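Local coordinates for adhesion G-protein coupled receptor G6 (Danio rerio, PDB 6V55) that is a cell-adhesion receptor that probably signals in myelination through a large, calcium-binding extracellular region of several domains, at residues F344-L349 against N491-W496; A363-W368 against D383-Q388; N444-C449 against C485-D490. All coordinates share one frame; numbering follows the deposited sequence.

Contact 1 (F344-L349 against N491-W496); sequences FYRSTL and NYTSFW. With NAG (2-acetamido-2-deoxy-beta-D-glucopyranose), chain I.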
loop_
_atom_site.group_PDB
_atom_site.type_symbol
_atom_site.label_atom_id
_atom_site.label_comp_id
_atom_site.label_asym_id
_atom_site.label_seq_id
_atom_site.Cartn_x
_atom_site.Cartn_y
_atom_site.Cartn_z
ATOM N N PHE A 344 18.223 -18.717 -1.783
ATOM C CA PHE A 344 18.325 -20.100 -1.349
ATOM C C PHE A 344 17.234 -20.970 -1.965
ATOM O O PHE A 344 16.090 -20.537 -2.108
ATOM C CB PHE A 344 18.234 -20.153 0.153
ATOM C CG PHE A 344 19.405 -19.542 0.849
ATOM C CD1 PHE A 344 19.410 -18.189 1.199
ATOM C CD2 PHE A 344 20.509 -20.325 1.164
ATOM C CE1 PHE A 344 20.496 -17.633 1.873
ATOM C CE2 PHE A 344 21.603 -19.785 1.828
ATOM C CZ PHE A 344 21.592 -18.435 2.192
ATOM N N TYR A 345 17.593 -22.203 -2.323
ATOM C CA TYR A 345 16.689 -23.179 -2.920
ATOM C C TYR A 345 16.819 -24.502 -2.178
ATOM O O TYR A 345 17.924 -24.883 -1.785
ATOM C CB TYR A 345 17.025 -23.413 -4.386
ATOM C CG TYR A 345 16.891 -22.214 -5.299
ATOM C CD1 TYR A 345 15.701 -21.975 -5.990
ATOM C CD2 TYR A 345 17.961 -21.341 -5.502
ATOM C CE1 TYR A 345 15.575 -20.900 -6.846
ATOM C CE2 TYR A 345 17.844 -20.250 -6.353
ATOM C CZ TYR A 345 16.644 -20.033 -7.023
ATOM O OH TYR A 345 16.508 -18.954 -7.889
ATOM N N ARG A 346 15.709 -25.220 -2.000
ATOM C CA ARG A 346 15.728 -26.560 -1.416
ATOM C C ARG A 346 15.385 -27.579 -2.495
ATOM O O ARG A 346 14.393 -27.395 -3.207
ATOM C CB ARG A 346 14.727 -26.644 -0.267
ATOM C CG ARG A 346 14.606 -27.996 0.415
ATOM C CD ARG A 346 13.408 -28.021 1.398
ATOM N NE ARG A 346 12.177 -27.789 0.648
ATOM C CZ ARG A 346 11.347 -26.759 0.824
ATOM N NH1 ARG A 346 11.578 -25.846 1.770
ATOM N NH2 ARG A 346 10.270 -26.647 0.044
ATOM N N SER A 347 16.190 -28.648 -2.630
ATOM C CA SER A 347 15.929 -29.642 -3.670
ATOM C C SER A 347 15.809 -31.047 -3.100
ATOM O O SER A 347 16.387 -31.375 -2.056
ATOM C CB SER A 347 17.007 -29.679 -4.770
ATOM O OG SER A 347 18.306 -29.717 -4.215
ATOM N N THR A 348 15.048 -31.881 -3.811
ATOM C CA THR A 348 14.878 -33.291 -3.479
ATOM C C THR A 348 15.397 -34.108 -4.651
ATOM O O THR A 348 14.834 -34.053 -5.752
ATOM C CB THR A 348 13.421 -33.627 -3.176
ATOM O OG1 THR A 348 13.058 -32.995 -1.944
ATOM C CG2 THR A 348 13.217 -35.142 -3.036
ATOM N N LEU A 349 16.469 -34.853 -4.408
ATOM C CA LEU A 349 17.144 -35.639 -5.421
ATOM C C LEU A 349 16.842 -37.108 -5.187
ATOM O O LEU A 349 16.987 -37.594 -4.068
ATOM C CB LEU A 349 18.651 -35.396 -5.375
ATOM C CG LEU A 349 19.095 -33.959 -5.623
ATOM C CD1 LEU A 349 20.360 -33.629 -4.841
ATOM C CD2 LEU A 349 19.318 -33.763 -7.082
ATOM N N ASN A 491 15.962 -29.309 7.844
ATOM C CA ASN A 491 15.122 -29.649 6.698
ATOM C C ASN A 491 14.970 -28.523 5.677
ATOM O O ASN A 491 14.075 -28.613 4.823
ATOM C CB ASN A 491 13.748 -30.171 7.134
ATOM C CG ASN A 491 12.988 -29.236 8.055
ATOM O OD1 ASN A 491 13.401 -28.108 8.341
ATOM N ND2 ASN A 491 11.833 -29.740 8.526
ATOM N N TYR A 492 15.835 -27.489 5.741
ATOM C CA TYR A 492 16.030 -26.455 4.700
ATOM C C TYR A 492 14.752 -25.667 4.432
ATOM O O TYR A 492 14.389 -25.400 3.284
ATOM C CB TYR A 492 16.624 -27.040 3.407
ATOM C CG TYR A 492 17.949 -27.725 3.674
ATOM C CD1 TYR A 492 18.850 -27.179 4.594
ATOM C CD2 TYR A 492 18.290 -28.921 3.047
ATOM C CE1 TYR A 492 20.039 -27.797 4.895
ATOM C CE2 TYR A 492 19.510 -29.557 3.336
ATOM C CZ TYR A 492 20.370 -28.966 4.265
ATOM O OH TYR A 492 21.567 -29.524 4.607
ATOM N N THR A 493 14.045 -25.349 5.515
ATOM C CA THR A 493 12.892 -24.466 5.534
ATOM C C THR A 493 13.262 -23.230 6.338
ATOM O O THR A 493 14.222 -23.247 7.113
ATOM C CB THR A 493 11.690 -25.146 6.185
ATOM O OG1 THR A 493 12.021 -25.462 7.548
ATOM C CG2 THR A 493 11.339 -26.433 5.437
ATOM N N SER A 494 12.489 -22.159 6.172
ATOM C CA SER A 494 12.774 -20.918 6.871
ATOM C C SER A 494 11.848 -20.724 8.069
ATOM O O SER A 494 10.731 -21.257 8.125
ATOM C CB SER A 494 12.628 -19.729 5.941
ATOM O OG SER A 494 11.292 -19.673 5.485
ATOM N N PHE A 495 12.321 -19.935 9.032
ATOM C CA PHE A 495 11.561 -19.682 10.246
ATOM C C PHE A 495 11.959 -18.321 10.801
ATOM O O PHE A 495 13.105 -17.881 10.646
ATOM C CB PHE A 495 11.784 -20.786 11.290
ATOM C CG PHE A 495 13.131 -20.730 11.969
ATOM C CD1 PHE A 495 14.264 -21.213 11.330
ATOM C CD2 PHE A 495 13.268 -20.222 13.262
ATOM C CE1 PHE A 495 15.511 -21.174 11.957
ATOM C CE2 PHE A 495 14.522 -20.170 13.886
ATOM C CZ PHE A 495 15.632 -20.643 13.234
ATOM N N TRP A 496 11.017 -17.675 11.477
ATOM C CA TRP A 496 11.344 -16.455 12.195
ATOM C C TRP A 496 12.120 -16.789 13.457
ATOM O O TRP A 496 11.623 -17.515 14.326
ATOM C CB TRP A 496 10.079 -15.707 12.592
ATOM C CG TRP A 496 9.491 -14.742 11.597
ATOM C CD1 TRP A 496 8.223 -14.785 11.080
ATOM C CD2 TRP A 496 10.109 -13.555 11.049
ATOM N NE1 TRP A 496 8.024 -13.721 10.231
ATOM C CE2 TRP A 496 9.159 -12.952 10.190
ATOM C CE3 TRP A 496 11.377 -12.958 11.182
ATOM C CZ2 TRP A 496 9.434 -11.778 9.467
ATOM C CZ3 TRP A 496 11.646 -11.785 10.472
ATOM C CH2 TRP A 496 10.676 -11.214 9.619
HETATM C C1 NAG I . 10.817 -29.226 9.426
HETATM C C2 NAG I . 11.330 -28.798 10.822
HETATM C C3 NAG I . 10.142 -28.518 11.765
HETATM C C4 NAG I . 9.139 -27.554 11.133
HETATM C C5 NAG I . 8.715 -28.047 9.742
HETATM C C6 NAG I . 7.782 -27.099 9.014
HETATM C C7 NAG I . 13.275 -29.626 12.118
HETATM C C8 NAG I . 14.038 -30.852 12.535
HETATM N N2 NAG I . 12.193 -29.843 11.360
HETATM O O3 NAG I . 10.611 -27.986 12.999
HETATM O O4 NAG I . 7.998 -27.402 11.974
HETATM O O5 NAG I . 9.880 -28.222 8.911
HETATM O O6 NAG I . 8.331 -26.628 7.789
HETATM O O7 NAG I . 13.616 -28.495 12.467
#

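Contact 2 (A363-W368 against D383-Q388); sequences AIISQW and DGISLQ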
loop_
_atom_site.group_PDB
_atom_site.type_symbol
_atom_site.label_atom_id
_atom_site.label_comp_id
_atom_site.label_asym_id
_atom_site.label_seq_id
_atom_site.Cartn_x
_atom_site.Cartn_y
_atom_site.Cartn_z
ATOM N N ALA A 363 29.339 -37.348 -1.380
ATOM C CA ALA A 363 30.468 -36.568 -1.888
ATOM C C ALA A 363 30.412 -36.444 -3.401
ATOM O O ALA A 363 30.643 -35.355 -3.944
ATOM C CB ALA A 363 31.792 -37.204 -1.460
ATOM N N ILE A 364 30.050 -37.538 -4.080
ATOM C CA ILE A 364 29.991 -37.576 -5.543
ATOM C C ILE A 364 28.839 -36.718 -6.046
ATOM O O ILE A 364 28.993 -35.972 -7.022
ATOM C CB ILE A 364 29.873 -39.038 -6.036
ATOM C CG1 ILE A 364 31.091 -39.893 -5.638
ATOM C CG2 ILE A 364 29.731 -39.116 -7.544
ATOM C CD1 ILE A 364 32.460 -39.219 -5.829
ATOM N N ILE A 365 27.690 -36.762 -5.346
ATOM C CA ILE A 365 26.510 -35.983 -5.738
ATOM C C ILE A 365 26.749 -34.494 -5.530
ATOM O O ILE A 365 26.481 -33.684 -6.434
ATOM C CB ILE A 365 25.260 -36.465 -4.974
ATOM C CG1 ILE A 365 24.725 -37.736 -5.615
ATOM C CG2 ILE A 365 24.133 -35.447 -5.012
ATOM C CD1 ILE A 365 23.883 -38.564 -4.683
ATOM N N SER A 366 27.307 -34.117 -4.372
ATOM C CA SER A 366 27.542 -32.706 -4.082
ATOM C C SER A 366 28.623 -32.091 -4.985
ATOM O O SER A 366 28.485 -30.934 -5.397
ATOM C CB SER A 366 27.847 -32.527 -2.586
ATOM O OG SER A 366 29.228 -32.550 -2.299
ATOM N N GLN A 367 29.631 -32.862 -5.406
ATOM C CA GLN A 367 30.623 -32.305 -6.324
ATOM C C GLN A 367 30.099 -32.237 -7.758
ATOM O O GLN A 367 30.407 -31.265 -8.466
ATOM C CB GLN A 367 31.922 -33.106 -6.219
ATOM C CG GLN A 367 33.038 -32.671 -7.106
ATOM C CD GLN A 367 33.963 -33.837 -7.448
ATOM O OE1 GLN A 367 35.187 -33.763 -7.263
ATOM N NE2 GLN A 367 33.373 -34.947 -7.892
ATOM N N TRP A 368 29.250 -33.200 -8.157
ATOM C CA TRP A 368 28.501 -33.122 -9.419
ATOM C C TRP A 368 27.546 -31.946 -9.430
ATOM O O TRP A 368 27.364 -31.305 -10.474
ATOM C CB TRP A 368 27.701 -34.405 -9.645
ATOM C CG TRP A 368 26.496 -34.285 -10.595
ATOM C CD1 TRP A 368 26.542 -34.243 -11.959
ATOM C CD2 TRP A 368 25.095 -34.224 -10.251
ATOM N NE1 TRP A 368 25.271 -34.154 -12.487
ATOM C CE2 TRP A 368 24.367 -34.154 -11.461
ATOM C CE3 TRP A 368 24.390 -34.218 -9.048
ATOM C CZ2 TRP A 368 22.971 -34.080 -11.495
ATOM C CZ3 TRP A 368 23.000 -34.149 -9.090
ATOM C CH2 TRP A 368 22.309 -34.084 -10.307
ATOM N N ASP A 383 25.194 -25.942 -0.056
ATOM C CA ASP A 383 25.508 -25.513 1.297
ATOM C C ASP A 383 25.120 -26.564 2.325
ATOM O O ASP A 383 25.280 -26.331 3.531
ATOM C CB ASP A 383 24.794 -24.180 1.610
ATOM C CG ASP A 383 25.572 -23.291 2.595
ATOM O OD1 ASP A 383 26.677 -23.691 3.025
ATOM O OD2 ASP A 383 25.067 -22.192 2.948
ATOM N N GLY A 384 24.589 -27.703 1.883
ATOM C CA GLY A 384 24.191 -28.765 2.788
ATOM C C GLY A 384 23.414 -29.856 2.074
ATOM O O GLY A 384 22.583 -29.544 1.208
ATOM N N ILE A 385 23.671 -31.123 2.421
ATOM C CA ILE A 385 23.027 -32.265 1.765
ATOM C C ILE A 385 23.054 -33.437 2.737
ATOM O O ILE A 385 24.026 -33.612 3.476
ATOM C CB ILE A 385 23.701 -32.578 0.402
ATOM C CG1 ILE A 385 23.065 -33.760 -0.322
ATOM C CG2 ILE A 385 25.198 -32.750 0.530
ATOM C CD1 ILE A 385 23.376 -33.750 -1.772
ATOM N N SER A 386 21.944 -34.187 2.803
ATOM C CA SER A 386 21.868 -35.354 3.673
ATOM C C SER A 386 20.927 -36.405 3.082
ATOM O O SER A 386 19.992 -36.076 2.343
ATOM C CB SER A 386 21.402 -34.968 5.068
ATOM O OG SER A 386 20.004 -34.712 5.109
ATOM N N LEU A 387 21.174 -37.674 3.424
ATOM C CA LEU A 387 20.412 -38.791 2.879
ATOM C C LEU A 387 19.144 -39.000 3.687
ATOM O O LEU A 387 19.198 -39.091 4.917
ATOM C CB LEU A 387 21.247 -40.071 2.893
ATOM C CG LEU A 387 20.577 -41.412 2.562
ATOM C CD1 LEU A 387 20.100 -41.454 1.150
ATOM C CD2 LEU A 387 21.544 -42.519 2.780
ATOM N N GLN A 388 18.010 -39.110 3.007
ATOM C CA GLN A 388 16.736 -39.257 3.707
ATOM C C GLN A 388 16.176 -40.661 3.704
ATOM O O GLN A 388 15.598 -41.081 4.700
ATOM C CB GLN A 388 15.693 -38.341 3.090
ATOM C CG GLN A 388 15.885 -36.925 3.426
ATOM C CD GLN A 388 14.622 -36.163 3.190
ATOM O OE1 GLN A 388 14.146 -35.454 4.073
ATOM N NE2 GLN A 388 14.044 -36.322 1.995
#

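Contact 3 (N444-C449 against C485-D490); sequences NLMENC and CMINRD. With NAG (2-acetamido-2-deoxy-beta-D-glucopyranose), chain I.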
loop_
_atom_site.group_PDB
_atom_site.type_symbol
_atom_site.label_atom_id
_atom_site.label_comp_id
_atom_site.label_asym_id
_atom_site.label_seq_id
_atom_site.Cartn_x
_atom_site.Cartn_y
_atom_site.Cartn_z
ATOM N N ASN A 444 12.669 -26.295 -5.206
ATOM C CA ASN A 444 11.731 -25.296 -4.725
ATOM C C ASN A 444 12.495 -24.095 -4.196
ATOM O O ASN A 444 13.484 -24.242 -3.468
ATOM C CB ASN A 444 10.822 -25.864 -3.633
ATOM C CG ASN A 444 9.840 -26.868 -4.181
ATOM O OD1 ASN A 444 9.352 -26.716 -5.303
ATOM N ND2 ASN A 444 9.563 -27.914 -3.415
ATOM N N LEU A 445 12.047 -22.913 -4.598
ATOM C CA LEU A 445 12.568 -21.688 -4.024
ATOM C C LEU A 445 12.128 -21.600 -2.574
ATOM O O LEU A 445 10.974 -21.905 -2.238
ATOM C CB LEU A 445 12.072 -20.490 -4.821
ATOM C CG LEU A 445 12.368 -19.078 -4.339
ATOM C CD1 LEU A 445 13.846 -18.806 -4.435
ATOM C CD2 LEU A 445 11.592 -18.126 -5.220
ATOM N N MET A 446 13.083 -21.248 -1.711
ATOM C CA MET A 446 12.864 -21.270 -0.271
ATOM C C MET A 446 11.882 -20.181 0.137
ATOM O O MET A 446 12.026 -19.018 -0.261
ATOM C CB MET A 446 14.185 -21.089 0.461
ATOM C CG MET A 446 14.047 -20.792 1.911
ATOM S SD MET A 446 14.564 -22.201 2.811
ATOM C CE MET A 446 16.315 -22.050 2.644
ATOM N N GLU A 447 10.874 -20.588 0.907
ATOM C CA GLU A 447 9.718 -19.764 1.196
ATOM C C GLU A 447 10.108 -18.641 2.139
ATOM O O GLU A 447 10.919 -18.833 3.050
ATOM C CB GLU A 447 8.614 -20.622 1.814
ATOM C CG GLU A 447 8.105 -21.773 0.905
ATOM C CD GLU A 447 8.934 -23.083 0.976
ATOM O OE1 GLU A 447 9.142 -23.699 -0.091
ATOM O OE2 GLU A 447 9.395 -23.474 2.072
ATOM N N ASN A 448 9.571 -17.453 1.860
ATOM C CA ASN A 448 9.728 -16.287 2.713
ATOM C C ASN A 448 9.107 -16.527 4.083
ATOM O O ASN A 448 8.114 -17.247 4.206
ATOM C CB ASN A 448 9.030 -15.084 2.073
ATOM C CG ASN A 448 9.768 -14.548 0.900
ATOM O OD1 ASN A 448 10.942 -14.836 0.724
ATOM N ND2 ASN A 448 9.095 -13.739 0.092
ATOM N N CYS A 449 9.690 -15.913 5.118
ATOM C CA CYS A 449 8.984 -15.811 6.389
ATOM C C CYS A 449 7.779 -14.898 6.205
ATOM O O CYS A 449 7.904 -13.797 5.665
ATOM C CB CYS A 449 9.888 -15.266 7.489
ATOM S SG CYS A 449 11.327 -16.267 7.903
ATOM N N CYS A 485 14.689 -13.442 9.619
ATOM C CA CYS A 485 14.189 -14.625 8.925
ATOM C C CYS A 485 15.370 -15.566 8.670
ATOM O O CYS A 485 16.174 -15.328 7.764
ATOM C CB CYS A 485 13.522 -14.201 7.619
ATOM S SG CYS A 485 12.780 -15.546 6.677
ATOM N N MET A 486 15.470 -16.653 9.451
ATOM C CA MET A 486 16.605 -17.580 9.436
ATOM C C MET A 486 16.313 -18.830 8.608
ATOM O O MET A 486 15.160 -19.182 8.353
ATOM C CB MET A 486 16.964 -18.027 10.853
ATOM C CG MET A 486 17.103 -16.916 11.834
ATOM S SD MET A 486 18.816 -16.555 12.204
ATOM C CE MET A 486 19.299 -18.061 13.053
ATOM N N ILE A 487 17.385 -19.542 8.247
ATOM C CA ILE A 487 17.292 -20.836 7.567
ATOM C C ILE A 487 17.577 -21.965 8.554
ATOM O O ILE A 487 18.685 -22.062 9.107
ATOM C CB ILE A 487 18.255 -20.923 6.387
ATOM C CG1 ILE A 487 17.833 -19.922 5.338
ATOM C CG2 ILE A 487 18.267 -22.326 5.813
ATOM C CD1 ILE A 487 18.907 -19.648 4.433
ATOM N N ASN A 488 16.579 -22.824 8.759
ATOM C CA ASN A 488 16.775 -24.071 9.485
ATOM C C ASN A 488 17.641 -24.996 8.639
ATOM O O ASN A 488 17.194 -25.507 7.613
ATOM C CB ASN A 488 15.431 -24.719 9.787
ATOM C CG ASN A 488 15.584 -26.062 10.423
ATOM O OD1 ASN A 488 16.418 -26.238 11.305
ATOM N ND2 ASN A 488 14.793 -27.029 9.981
ATOM N N ARG A 489 18.879 -25.248 9.063
ATOM C CA ARG A 489 19.779 -26.066 8.260
ATOM C C ARG A 489 19.643 -27.562 8.543
ATOM O O ARG A 489 20.627 -28.299 8.414
ATOM C CB ARG A 489 21.221 -25.604 8.459
ATOM C CG ARG A 489 21.410 -24.176 8.009
ATOM C CD ARG A 489 22.860 -23.761 7.899
ATOM N NE ARG A 489 22.956 -22.480 7.208
ATOM C CZ ARG A 489 23.245 -22.360 5.918
ATOM N NH1 ARG A 489 23.479 -23.455 5.195
ATOM N NH2 ARG A 489 23.309 -21.154 5.355
ATOM N N ASP A 490 18.446 -28.031 8.916
ATOM C CA ASP A 490 18.145 -29.451 9.015
ATOM C C ASP A 490 17.160 -29.898 7.945
ATOM O O ASP A 490 17.502 -30.782 7.158
ATOM C CB ASP A 490 17.640 -29.793 10.414
ATOM C CG ASP A 490 18.767 -29.847 11.420
ATOM O OD1 ASP A 490 19.938 -29.851 10.969
ATOM O OD2 ASP A 490 18.490 -29.882 12.643
HETATM C C1 NAG I . 10.817 -29.226 9.426
HETATM C C2 NAG I . 11.330 -28.798 10.822
HETATM C C3 NAG I . 10.142 -28.518 11.765
HETATM C C4 NAG I . 9.139 -27.554 11.133
HETATM C C5 NAG I . 8.715 -28.047 9.742
HETATM C C6 NAG I . 7.782 -27.099 9.014
HETATM C C7 NAG I . 13.275 -29.626 12.118
HETATM C C8 NAG I . 14.038 -30.852 12.535
HETATM N N2 NAG I . 12.193 -29.843 11.360
HETATM O O3 NAG I . 10.611 -27.986 12.999
HETATM O O4 NAG I . 7.998 -27.402 11.974
HETATM O O5 NAG I . 9.880 -28.222 8.911
HETATM O O6 NAG I . 8.331 -26.628 7.789
HETATM O O7 NAG I . 13.616 -28.495 12.467
#

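Contact 1 (F344-L349 against N491-W496)
Arg346 reaches from its strand to the backbone of Tyr492, and nearly everything that passes between these two segments passes along its side chain. At the root, CB of Arg346 lies 3.8 Å from O of Tyr492. CG then packs alongside the Tyr492 side chain, 3.7 Å from CB of that residue; the tyrosine ring itself leads off in another direction and lies on Leu404. With CG anti to the backbone N (chi1 178°), the chain leads toward residues 491-492, and CD settles between two carbonyl oxygens, 3.4 Å from O of Tyr492 and 3.5 Å from O of Asn491. NE and CZ stay farther from the Tyr492 oxygen. A bend at chi3 (62°) makes the guanidinium present its edge to the same carbonyl, and NH1 donates to O of Tyr492 at 3.2 Å with an N-H...O angle of 158°. The oxygen sits close to the guanidinium plane, whereas NH1 stands above the carbonyl plane. The arginine belongs to the middle strand of the five-stranded antiparallel sheet of the SEA domain. Its partner is the turn between strands 480-488 and 493-496 of the following small, disulfide-braced sheet, which is consistent with the hormone-receptor-like module common in adhesion receptors. NH1 also has the methyl CG2 of Thr493 3.7 Å away, approached obliquely. NH2 forms a salt bridge with Glu447 OE1, giving the charge a second partner. Asn491, Tyr492 and Thr493 form an N-glycosylation sequon: ND2 of Asn491 is bonded to C1 of the N-acetylglucosamine at 1.5 Å. The carbonyl oxygen of the same amide, OD1, accepts a hydrogen bond from OG1 of Thr493 at 3.1 Å, the donor standing above the amide plane.

Contact 2 (A363-W368 against D383-Q388)
This is a small, buried, apolar contact in which Ile385, on an edge strand of the SEA-domain sheet, points its side chain at Ile365 and Ser366 on the helix lying against that sheet. The isoleucine uses both of its branches. CG1 is anti to the backbone N (chi1 -180°) and chi2 is also extended, which carries CD1 out to the methyl CG2 of Ile365, 3.7 Å away. The two isoleucine side chains cross at about a right angle, meeting methyl against methyl. The shorter branch turns to the other helix residue: CG2 of Ile385 lies 4.1 Å from CB of Ser366, a looser contact made with the serine's carbon. Thr362 and Leu369, one turn before and one turn after this pair, also touch Ile385, so it sits against a single face of helix 361-374. Ile365 continues the apolar layer to Tyr403 and Ile432, while Ser366 also touches the N-acetylglucosamine near Asn370, placing this edge of the packing beside a sugar. Helices packed on one face of an antiparallel sheet make the ferredoxin-like alpha/beta sandwich of SEA domains, and this contact is one of its helix-to-sheet seams.

Contact 3 (N444-C449 against C485-D490)
Cys449 and Cys485 are joined by a disulfide, SG to SG 2.0 Å, and this is the covalent link between the two segments. Its chi3 of 89° is close to the relaxed right angle. SG of Cys485 is anti to its own backbone N (chi1 -177°), an orientation that sends the sulfur across to the loop holding Cys449. Trp496, from strand 493-496, lies against Cys449. A few residues along, the terminal methyl CE of Met446 packs against both branches of Ile487, 3.7 Å from CG2 and 3.8 Å from CG1, the two chains meeting at a slant. Phe344 touches both Met446 and Ile487 and ties this packing to the SEA-domain sheet. The touching parts, 446-449 and 485-487, run 145° apart, yet are joined by side chains rather than as neighbouring strands. Further out, Asn488 turns its amide toward the glycan carried by Asn491: ND2 of Asn488 lies 3.1 Å from O7 of the sugar's acetamide and makes a weak hydrogen bond to Asn491 OD1. With an alanine at this position, OD1 of Asn491 would probably lose that weak donor and O7 of the sugar its nearby amide. Between these two segments the hold is one disulfide, which forms only when oxidised, as suits an extracellular module, plus undirected apolar packing.

How the contacts relate
Contacts 1 and 3 are near neighbours, their centres about 5 Å apart, and both join the SEA-domain sheet or its exit to the small sheet of strands 480-488 and 493-496. Contact 2 lies inside the SEA domain, packing its helix on its sheet. Chemistry follows place: contact 2 is buried and apolar; contact 3 is buried too but adds a disulfide; contact 1, only partly buried, relies on an arginine, a backbone carbonyl and a glycosylated turn. Other ties run between them: Arg346 N bonds to Asn444 O, the backbone oxygen of Glu447 probably accepts a hydrogen bond from OG of Ser494, Leu349 packs on Ile365, and Asp383 forms a salt bridge with Arg489.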